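Local coordinates for protein disulfide-isomerase A4 (Rattus norvegicus, PDB 3EC3) that catalyses the rearrangement of disulfide bonds in proteins of the endoplasmic reticulum, and is represented here by its two noncatalytic thioredoxin-like domains, at residues T152-W155 / R156-L160; D143-F146 / D147-T150; A180-V183 / K184-L188. The protein carries 1 engineered substitution. All coordinates share one frame; numbering follows the deposited sequence.

Contact 1 of 3, residues T152-W155 / R156-L160; sequences TQFW and RNKVL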
ATOM      1  N   THR A 152      16.041  -5.516   2.916  1.00 15.10           N
ATOM      2  CA  THR A 152      14.601  -5.498   3.054  1.00 16.33           C
ATOM      3  C   THR A 152      13.963  -5.588   1.685  1.00 16.00           C
ATOM      4  O   THR A 152      12.984  -6.345   1.525  1.00 17.63           O
ATOM      5  CB  THR A 152      14.164  -4.234   3.822  1.00 16.29           C
ATOM      6  OG1 THR A 152      14.686  -4.324   5.153  1.00 16.71           O
ATOM      7  CG2 THR A 152      12.612  -4.055   3.922  1.00 15.05           C
ATOM      8  N   GLN A 153      14.519  -4.852   0.723  1.00 15.76           N
ATOM      9  CA  GLN A 153      13.981  -4.833  -0.657  1.00 15.89           C
ATOM     10  C   GLN A 153      14.291  -6.140  -1.368  1.00 17.22           C
ATOM     11  O   GLN A 153      13.504  -6.595  -2.202  1.00 17.78           O
ATOM     12  CB  GLN A 153      14.585  -3.672  -1.456  1.00 16.40           C
ATOM     13  CG  GLN A 153      14.067  -2.250  -0.986  1.00 17.10           C
ATOM     14  CD  GLN A 153      12.557  -2.022  -1.165  1.00 20.25           C
ATOM     15  OE1 GLN A 153      11.835  -2.888  -1.635  1.00 17.52           O
ATOM     16  NE2 GLN A 153      12.087  -0.828  -0.799  1.00 17.81           N
ATOM     17  N   PHE A 154      15.423  -6.747  -1.013  1.00 17.74           N
ATOM     18  CA  PHE A 154      15.751  -8.089  -1.534  1.00 17.77           C
ATOM     19  C   PHE A 154      14.562  -9.024  -1.320  1.00 18.44           C
ATOM     20  O   PHE A 154      14.094  -9.699  -2.250  1.00 18.12           O
ATOM     21  CB  PHE A 154      17.004  -8.657  -0.897  1.00 18.43           C
ATOM     22  CG  PHE A 154      17.285 -10.098  -1.314  1.00 20.68           C
ATOM     23  CD1 PHE A 154      16.896 -11.154  -0.506  1.00 21.73           C
ATOM     24  CD2 PHE A 154      17.917 -10.372  -2.530  1.00 22.23           C
ATOM     25  CE1 PHE A 154      17.167 -12.513  -0.894  1.00 22.62           C
ATOM     26  CE2 PHE A 154      18.177 -11.693  -2.937  1.00 23.94           C
ATOM     27  CZ  PHE A 154      17.787 -12.762  -2.118  1.00 22.98           C
ATOM     28  N   TRP A 155      14.102  -9.098  -0.080  1.00 17.55           N
ATOM     29  CA  TRP A 155      12.987  -9.972   0.250  1.00 17.70           C
ATOM     30  C   TRP A 155      11.644  -9.479  -0.285  1.00 16.56           C
ATOM     31  O   TRP A 155      10.806 -10.291  -0.730  1.00 17.90           O
ATOM     32  CB  TRP A 155      12.904 -10.148   1.745  1.00 16.64           C
ATOM     33  CG  TRP A 155      14.104 -10.931   2.254  1.00 17.10           C
ATOM     34  CD1 TRP A 155      15.106 -10.476   3.050  1.00 18.37           C
ATOM     35  CD2 TRP A 155      14.409 -12.295   1.952  1.00 18.58           C
ATOM     36  NE1 TRP A 155      16.015 -11.504   3.316  1.00 18.74           N
ATOM     37  CE2 TRP A 155      15.611 -12.623   2.635  1.00 18.18           C
ATOM     38  CE3 TRP A 155      13.762 -13.295   1.199  1.00 20.42           C
ATOM     39  CZ2 TRP A 155      16.170 -13.876   2.571  1.00 19.04           C
ATOM     40  CZ3 TRP A 155      14.347 -14.557   1.138  1.00 19.42           C
ATOM     41  CH2 TRP A 155      15.542 -14.816   1.801  1.00 18.26           C
ATOM     42  N   ARG A 156      11.413  -8.176  -0.179  1.00 16.28           N
ATOM     43  CA  ARG A 156      10.209  -7.600  -0.768  1.00 16.28           C
ATOM     44  C   ARG A 156      10.062  -7.945  -2.254  1.00 17.00           C
ATOM     45  O   ARG A 156       8.937  -8.214  -2.738  1.00 16.49           O
ATOM     46  CB  ARG A 156      10.180  -6.052  -0.518  1.00 16.24           C
ATOM     47  CG  ARG A 156       8.784  -5.414  -0.746  1.00 17.73           C
ATOM     48  CD  ARG A 156       8.968  -3.847  -0.669  1.00 17.45           C
ATOM     49  NE  ARG A 156       7.976  -3.341  -1.527  1.00 26.42           N
ATOM     50  CZ  ARG A 156       8.092  -2.791  -2.695  1.00 18.21           C
ATOM     51  NH1 ARG A 156       9.244  -2.362  -3.292  1.00 18.48           N
ATOM     52  NH2 ARG A 156       6.933  -2.542  -3.227  1.00 22.36           N
ATOM     53  N   ASN A 157      11.189  -7.948  -2.978  1.00 17.01           N
ATOM     54  CA  ASN A 157      11.202  -8.269  -4.369  1.00 18.40           C
ATOM     55  C   ASN A 157      10.679  -9.714  -4.633  1.00 18.07           C
ATOM     56  O   ASN A 157       9.992  -9.943  -5.587  1.00 17.69           O
ATOM     57  CB  ASN A 157      12.611  -8.105  -4.928  1.00 20.07           C
ATOM     58  CG  ASN A 157      12.988  -6.653  -5.166  1.00 25.66           C
ATOM     59  OD1 ASN A 157      14.176  -6.319  -5.282  1.00 32.35           O
ATOM     60  ND2 ASN A 157      11.989  -5.782  -5.258  1.00 25.56           N
ATOM     61  N   LYS A 158      10.990 -10.660  -3.749  1.00 17.92           N
ATOM     62  CA  LYS A 158      10.492 -12.052  -3.920  1.00 18.96           C
ATOM     63  C   LYS A 158       8.991 -12.097  -3.760  1.00 18.12           C
ATOM     64  O   LYS A 158       8.291 -12.882  -4.455  1.00 17.15           O
ATOM     65  CB  LYS A 158      11.134 -12.942  -2.860  1.00 18.37           C
ATOM     66  CG  LYS A 158      12.653 -13.133  -3.097  1.00 22.50           C
ATOM     67  CD  LYS A 158      13.172 -14.155  -2.069  1.00 27.46           C
ATOM     68  CE  LYS A 158      14.513 -14.788  -2.409  1.00 30.60           C
ATOM     69  NZ  LYS A 158      15.236 -14.124  -3.501  1.00 30.17           N
ATOM     70  N   VAL A 159       8.497 -11.273  -2.835  1.00 16.81           N
ATOM     71  CA  VAL A 159       7.052 -11.173  -2.606  1.00 16.75           C
ATOM     72  C   VAL A 159       6.329 -10.536  -3.805  1.00 16.34           C
ATOM     73  O   VAL A 159       5.283 -11.028  -4.260  1.00 16.09           O
ATOM     74  CB  VAL A 159       6.727 -10.410  -1.295  1.00 16.34           C
ATOM     75  CG1 VAL A 159       5.179 -10.515  -0.982  1.00 17.53           C
ATOM     76  CG2 VAL A 159       7.562 -10.994  -0.149  1.00 15.84           C
ATOM     77  N   LEU A 160       6.913  -9.478  -4.354  1.00 15.50           N
ATOM     78  CA  LEU A 160       6.322  -8.784  -5.505  1.00 14.84           C
ATOM     79  C   LEU A 160       6.161  -9.696  -6.731  1.00 16.11           C
ATOM     80  O   LEU A 160       5.152  -9.642  -7.482  1.00 15.85           O
ATOM     81  CB  LEU A 160       7.247  -7.636  -5.882  1.00 15.50           C
ATOM     82  CG  LEU A 160       7.111  -6.317  -5.090  1.00 15.52           C
ATOM     83  CD1 LEU A 160       8.364  -5.456  -5.298  1.00 15.05           C
ATOM     84  CD2 LEU A 160       5.853  -5.570  -5.572  1.00 15.35           C
TER
HETATM   85  O   HOH W   1      14.972 -10.858  -4.424  1.00 32.47           O
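Lys158 runs alongside the indole of Trp155, its CD 3.4 Å from Trp155 CE3, and continues toward the ring of Phe154. Lys158 NZ is 3.2 Å from Phe154 CZ. Both approaches are oblique. Phe154 CD1 lies 3.6 Å above the centre of the Trp155 indole. With Phe154 CG anti to the backbone N (chi1 174°) and Trp155 CG anti to the carbonyl carbon (chi1 -67°), an edge of the Phe154 ring comes over the indole face. A water donates to Phe154 O and accepts only a weak bond from Lys158 NZ.

On another side of the same turns, Arg156 NH1 donates to Gln153 OE1 over 3.1 Å, almost straight at 171° and in the guanidinium plane, while the Gln153 amide stands nearly perpendicular to that plane. Arg156 NE bonds to Val118 O, whereas Arg156 NH1 and Gln153 NE2 reach Gln85 O and Lys83 O of the first thioredoxin-like domain, joining the two domains.

Arg156 N to Thr152 O and Asn157 N to Gln153 O are regular i to i+4 helical bonds. Helix 149-163 is the crossover of a beta-alpha-beta unit: Val159 packs on strands 135-140, 170-175 and 118-121, and Trp155 meets the Tyr140 ring.

Contact 2 of 3, residues D143-F146 / D147-T150; sequences DFSF and DYRT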
ATOM      1  N   ASP A 143      13.289  -3.234   7.587  1.00 17.74           N
ATOM      2  CA  ASP A 143      14.022  -2.077   8.039  1.00 17.44           C
ATOM      3  C   ASP A 143      14.415  -1.276   6.795  1.00 16.77           C
ATOM      4  O   ASP A 143      15.259  -1.723   6.001  1.00 17.92           O
ATOM      5  CB  ASP A 143      15.244  -2.518   8.888  1.00 18.00           C
ATOM      6  CG  ASP A 143      16.036  -1.340   9.440  1.00 19.80           C
ATOM      7  OD1 ASP A 143      15.828  -0.211   8.946  1.00 18.44           O
ATOM      8  OD2 ASP A 143      16.845  -1.546  10.373  1.00 19.70           O
ATOM      9  N   PHE A 144      13.781  -0.104   6.616  1.00 16.30           N
ATOM     10  CA  PHE A 144      14.010   0.730   5.442  1.00 16.69           C
ATOM     11  C   PHE A 144      15.109   1.797   5.637  1.00 17.87           C
ATOM     12  O   PHE A 144      15.295   2.696   4.770  1.00 18.33           O
ATOM     13  CB  PHE A 144      12.685   1.396   4.997  1.00 18.11           C
ATOM     14  CG  PHE A 144      11.701   0.417   4.433  1.00 19.31           C
ATOM     15  CD1 PHE A 144      10.628  -0.037   5.205  1.00 20.66           C
ATOM     16  CD2 PHE A 144      11.840  -0.022   3.110  1.00 16.84           C
ATOM     17  CE1 PHE A 144       9.712  -1.004   4.664  1.00 18.53           C
ATOM     18  CE2 PHE A 144      10.950  -0.985   2.563  1.00 20.36           C
ATOM     19  CZ  PHE A 144       9.860  -1.432   3.363  1.00 18.13           C
ATOM     20  N   SER A 145      15.840   1.725   6.755  1.00 17.37           N
ATOM     21  CA  SER A 145      16.929   2.669   6.983  1.00 17.43           C
ATOM     22  C   SER A 145      18.041   2.409   5.932  1.00 17.92           C
ATOM     23  O   SER A 145      18.113   1.312   5.342  1.00 16.82           O
ATOM     24  CB  SER A 145      17.492   2.507   8.428  1.00 19.62           C
ATOM     25  OG  SER A 145      18.215   1.247   8.532  1.00 17.37           O
ATOM     26  N   PHE A 146      18.922   3.390   5.745  1.00 17.14           N
ATOM     27  CA  PHE A 146      20.010   3.307   4.771  1.00 17.64           C
ATOM     28  C   PHE A 146      20.801   1.980   4.847  1.00 17.34           C
ATOM     29  O   PHE A 146      21.070   1.320   3.813  1.00 17.52           O
ATOM     30  CB  PHE A 146      20.953   4.510   4.984  1.00 16.69           C
ATOM     31  CG  PHE A 146      22.063   4.601   3.952  1.00 20.27           C
ATOM     32  CD1 PHE A 146      23.372   4.211   4.260  1.00 20.16           C
ATOM     33  CD2 PHE A 146      21.779   5.060   2.662  1.00 21.29           C
ATOM     34  CE1 PHE A 146      24.416   4.291   3.288  1.00 25.38           C
ATOM     35  CE2 PHE A 146      22.804   5.147   1.670  1.00 22.93           C
ATOM     36  CZ  PHE A 146      24.105   4.759   1.971  1.00 22.37           C
ATOM     37  N   ASP A 147      21.178   1.576   6.054  1.00 16.55           N
ATOM     38  CA  ASP A 147      22.028   0.384   6.204  1.00 15.60           C
ATOM     39  C   ASP A 147      21.317  -0.945   5.957  1.00 16.60           C
ATOM     40  O   ASP A 147      22.009  -1.986   5.733  1.00 16.51           O
ATOM     41  CB  ASP A 147      22.740   0.336   7.602  1.00 13.74           C
ATOM     42  CG  ASP A 147      23.887   1.291   7.700  1.00 13.61           C
ATOM     43  OD1 ASP A 147      24.368   1.771   6.641  1.00 13.96           O
ATOM     44  OD2 ASP A 147      24.349   1.603   8.839  1.00 12.41           O
ATOM     45  N   TYR A 148      19.976  -0.967   6.025  1.00 15.62           N
ATOM     46  CA  TYR A 148      19.255  -2.253   5.961  1.00 17.69           C
ATOM     47  C   TYR A 148      18.245  -2.390   4.830  1.00 16.70           C
ATOM     48  O   TYR A 148      17.645  -3.448   4.657  1.00 16.66           O
ATOM     49  CB  TYR A 148      18.577  -2.555   7.327  1.00 16.48           C
ATOM     50  CG  TYR A 148      19.627  -2.740   8.369  1.00 17.99           C
ATOM     51  CD1 TYR A 148      20.089  -1.667   9.144  1.00 16.29           C
ATOM     52  CD2 TYR A 148      20.239  -3.997   8.522  1.00 22.13           C
ATOM     53  CE1 TYR A 148      21.171  -1.853  10.090  1.00 16.56           C
ATOM     54  CE2 TYR A 148      21.279  -4.189   9.399  1.00 19.76           C
ATOM     55  CZ  TYR A 148      21.736  -3.136  10.181  1.00 20.33           C
ATOM     56  OH  TYR A 148      22.758  -3.411  11.077  1.00 19.33           O
ATOM     57  N   ARG A 149      18.024  -1.304   4.105  1.00 17.40           N
ATOM     58  CA  ARG A 149      16.935  -1.259   3.112  1.00 16.79           C
ATOM     59  C   ARG A 149      17.239  -2.135   1.888  1.00 17.89           C
ATOM     60  O   ARG A 149      16.321  -2.648   1.256  1.00 17.46           O
ATOM     61  CB  ARG A 149      16.686   0.177   2.660  1.00 16.92           C
ATOM     62  CG  ARG A 149      17.843   0.840   1.938  1.00 18.66           C
ATOM     63  CD  ARG A 149      17.561   2.313   1.762  1.00 21.69           C
ATOM     64  NE  ARG A 149      18.540   2.903   0.850  1.00 25.45           N
ATOM     65  CZ  ARG A 149      18.740   4.212   0.683  1.00 29.70           C
ATOM     66  NH1 ARG A 149      18.038   5.100   1.377  1.00 25.11           N
ATOM     67  NH2 ARG A 149      19.662   4.638  -0.186  1.00 29.94           N
ATOM     68  N   THR A 150      18.521  -2.326   1.538  1.00 17.76           N
ATOM     69  CA  THR A 150      18.814  -3.224   0.425  1.00 18.60           C
ATOM     70  C   THR A 150      18.300  -4.636   0.711  1.00 17.92           C
ATOM     71  O   THR A 150      17.598  -5.223  -0.137  1.00 17.18           O
ATOM     72  CB  THR A 150      20.322  -3.208   0.065  1.00 20.27           C
ATOM     73  OG1 THR A 150      20.605  -1.892  -0.407  1.00 20.88           O
ATOM     74  CG2 THR A 150      20.635  -4.161  -1.119  1.00 22.07           C
TER
HETATM   75  O   HOH W   2      16.475   5.030   3.939  1.00 27.96           O
HETATM   76  O   HOH W   3      21.007  -1.097   2.616  1.00 24.38           O
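Ser145 O receives Tyr148 N at 3.0 Å, from above the carbonyl plane, and Arg149 N only weakly, and these bonds wind the chain into the first turn of helix 149-163, with Tyr148 at its N-cap position. Just before it, Asp143 makes an Asx turn: its OD1 accepts from Ser145 N at 2.9 Å, met nearly along the carboxylate C-O bond. This is the connection between strand 135-140 and the following helix of a thioredoxin fold, the place where catalytic relatives carry their CXXC motif; here the sequence is DFSFDYRT, without cysteine.

The same Asp143 OD1 takes a second bond, from Ser145 OG at 2.8 Å, reaching it from the same face as the backbone N-H but well out of the carboxylate plane. Ser145 chi1 of 71° places OG between its own N and carbonyl carbon, from where it also lies at the edge of the Tyr148 ring. Asp143 OD2 approaches that ring obliquely, 3.5 Å from Tyr148 CD1, with carboxylate and ring planes 24° apart. With an alanine in place of Asp143, Ser145 N and OG would probably lose their shared acceptor, and the Tyr148 ring its flanking carboxylate, leaving the turn less fixed ahead of the helix.

Farther along the loop, Phe146 brings CD2 over one face of the Arg149 guanidinium, 3.5 Å above its plane, the two planes steeply inclined. Both residues are exposed, and Phe146 also touches a crystal neighbour, which may influence its orientation. Two waters each bridge a carbonyl and an N-H donor. One donates to Phe146 O and accepts from Thr150 N; the other accepts from Arg149 NH1 and donates to Phe144 O at 2.7 Å.

Contact 3 of 3, residues A180-V183 / K184-L188; sequences ATEV and KDLGL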
ATOM      1  N   ALA A 180       5.354 -10.392  16.695  1.00 35.18           N
ATOM      2  CA  ALA A 180       5.839 -11.536  17.490  1.00 35.85           C
ATOM      3  C   ALA A 180       4.727 -12.498  17.932  1.00 36.31           C
ATOM      4  O   ALA A 180       4.818 -13.730  17.725  1.00 36.20           O
ATOM      5  CB  ALA A 180       6.649 -11.044  18.705  1.00 35.29           C
ATOM      6  N   THR A 181       3.677 -11.942  18.527  1.00 36.53           N
ATOM      7  CA  THR A 181       2.641 -12.795  19.086  1.00 37.66           C
ATOM      8  C   THR A 181       1.707 -13.365  18.021  1.00 37.47           C
ATOM      9  O   THR A 181       1.246 -14.487  18.165  1.00 38.13           O
ATOM     10  CB  THR A 181       1.922 -12.199  20.352  1.00 37.57           C
ATOM     11  OG1 THR A 181       0.606 -12.749  20.459  1.00 38.23           O
ATOM     12  CG2 THR A 181       1.833 -10.675  20.306  1.00 39.09           C
ATOM     13  N   GLU A 182       1.470 -12.622  16.937  1.00 37.83           N
ATOM     14  CA  GLU A 182       0.799 -13.184  15.771  1.00 37.48           C
ATOM     15  C   GLU A 182       1.586 -14.382  15.215  1.00 37.38           C
ATOM     16  O   GLU A 182       0.975 -15.405  14.866  1.00 37.47           O
ATOM     17  CB  GLU A 182       0.616 -12.116  14.676  1.00 37.12           C
ATOM     18  CG  GLU A 182      -0.148 -12.610  13.478  1.00 38.67           C
ATOM     19  CD  GLU A 182      -0.496 -11.490  12.553  1.00 39.21           C
ATOM     20  OE1 GLU A 182      -1.620 -10.971  12.667  1.00 40.39           O
ATOM     21  OE2 GLU A 182       0.365 -11.094  11.746  1.00 40.57           O
ATOM     22  N   VAL A 183       2.946 -14.235  15.134  1.00 37.66           N
ATOM     23  CA  VAL A 183       3.841 -15.290  14.622  1.00 38.21           C
ATOM     24  C   VAL A 183       3.895 -16.542  15.514  1.00 39.55           C
ATOM     25  O   VAL A 183       3.924 -17.675  15.006  1.00 39.66           O
ATOM     26  CB  VAL A 183       5.273 -14.723  14.426  1.00 38.68           C
ATOM     27  CG1 VAL A 183       6.298 -15.836  14.137  1.00 37.68           C
ATOM     28  CG2 VAL A 183       5.270 -13.666  13.298  1.00 37.66           C
ATOM     29  N   LYS A 184       3.921 -16.331  16.834  1.00 39.38           N
ATOM     30  CA  LYS A 184       3.881 -17.417  17.799  1.00 40.79           C
ATOM     31  C   LYS A 184       2.586 -18.188  17.590  1.00 41.14           C
ATOM     32  O   LYS A 184       2.598 -19.418  17.413  1.00 41.50           O
ATOM     33  CB  LYS A 184       3.945 -16.860  19.224  1.00 40.48           C
ATOM     34  CG  LYS A 184       3.979 -17.912  20.311  1.00 41.63           C
ATOM     35  CD  LYS A 184       4.014 -17.250  21.692  1.00 43.92           C
ATOM     36  CE  LYS A 184       5.378 -16.516  21.954  1.00 45.26           C
ATOM     37  NZ  LYS A 184       5.461 -15.129  21.316  1.00 46.56           N
ATOM     38  N   ASP A 185       1.480 -17.444  17.563  1.00 41.95           N
ATOM     39  CA  ASP A 185       0.133 -17.999  17.406  1.00 42.67           C
ATOM     40  C   ASP A 185      -0.109 -18.743  16.082  1.00 42.74           C
ATOM     41  O   ASP A 185      -0.970 -19.634  16.008  1.00 42.59           O
ATOM     42  CB  ASP A 185      -0.914 -16.895  17.611  1.00 43.11           C
ATOM     43  CG  ASP A 185      -0.904 -16.338  19.036  1.00 44.58           C
ATOM     44  OD1 ASP A 185      -0.221 -16.912  19.917  1.00 46.03           O
ATOM     45  OD2 ASP A 185      -1.587 -15.323  19.280  1.00 47.38           O
ATOM     46  N   LEU A 186       0.663 -18.384  15.060  1.00 42.30           N
ATOM     47  CA  LEU A 186       0.676 -19.097  13.781  1.00 42.33           C
ATOM     48  C   LEU A 186       1.508 -20.386  13.819  1.00 43.11           C
ATOM     49  O   LEU A 186       1.529 -21.139  12.842  1.00 43.41           O
ATOM     50  CB  LEU A 186       1.192 -18.169  12.663  1.00 41.78           C
ATOM     51  CG  LEU A 186       0.261 -16.997  12.354  1.00 40.28           C
ATOM     52  CD1 LEU A 186       0.979 -15.939  11.525  1.00 37.88           C
ATOM     53  CD2 LEU A 186      -1.005 -17.482  11.642  1.00 40.51           C
ATOM     54  N   GLY A 187       2.182 -20.629  14.944  1.00 43.15           N
ATOM     55  CA  GLY A 187       3.077 -21.776  15.112  1.00 43.91           C
ATOM     56  C   GLY A 187       4.388 -21.650  14.355  1.00 44.48           C
ATOM     57  O   GLY A 187       4.995 -22.660  14.001  1.00 44.37           O
ATOM     58  N   LEU A 188       4.830 -20.415  14.119  1.00 44.58           N
ATOM     59  CA  LEU A 188       5.994 -20.154  13.266  1.00 45.75           C
ATOM     60  C   LEU A 188       7.225 -19.610  14.022  1.00 46.75           C
ATOM     61  O   LEU A 188       8.278 -19.363  13.427  1.00 47.17           O
ATOM     62  CB  LEU A 188       5.613 -19.201  12.119  1.00 45.11           C
ATOM     63  CG  LEU A 188       4.722 -19.704  10.978  1.00 44.18           C
ATOM     64  CD1 LEU A 188       4.401 -18.575  10.008  1.00 43.23           C
ATOM     65  CD2 LEU A 188       5.371 -20.871  10.247  1.00 44.76           C
TER
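Lys184 N donates to Ala180 O and Asp185 N to Thr181 O, the regular bonds of a helix. Leu186 N divides itself weakly between Glu182 O and Val183 O, and Val183 O is taken principally by Leu188 N, 3.0 Å away, which meets it almost end-on to the carbonyl. Inside that wider loop Gly187 N returns to Lys184 O at 2.8 Å, and the chain leaves the helical conformation at Gly187 with a positive phi of 73°, a conformation that glycine adopts readily.

The side chains sort into an outer and an inner set. On the exposed flank, Thr181 and Asp185 lie side by side pointing the same way. Asp185 CG is 3.0 Å from Thr181 O; the carboxylate oxygens are acceptors like that carbonyl, and this is a close approach, not a hydrogen bond.

Glu182 and Leu186 also run alongside each other, CG of the glutamate 4.0 Å from CD1 of the leucine. Glu182 CG is anti to the backbone N (chi1 -176°) and the chain stays extended, carrying the carboxylate to strand residues: OE2 accepts from Tyr139 OH and forms a salt bridge with Arg121. Val183 CG1 touches Leu188 CB at 4.0 Å, an apolar contact spanning the turn. Val183 and Leu186 rest on Tyr139, while Leu186 and Leu188 reach strands 196-200 and 206-208.

The paired bonds, the positive-phi glycine and the apolar contact across them are the hallmarks of a Schellman motif, here closing the short helix that precedes strand 196-200 of a thioredoxin-like domain.

All three contacts are local and lie in series along the second thioredoxin-like half of the chain, so none nests within or crosses another. Contact 2 comes first, closing the loop that leaves strand 135-140 and starting helix 149-163. Contact 1 follows on that same helix, and the two touch: Thr152 OG1 lies 2.8 Å from Asp143 O, a probable hydrogen bond, while Phe144 packs on Thr152 and Gln153. After strand 170-175 the chain enters contact 3, which ends helix 180-185, from which the chain goes on to strand 196-200. Contact 3 stands apart, its centre about 21 Å from that of contact 1; they pack on strand 135-140 through alternate residues, on different faces of the sheet.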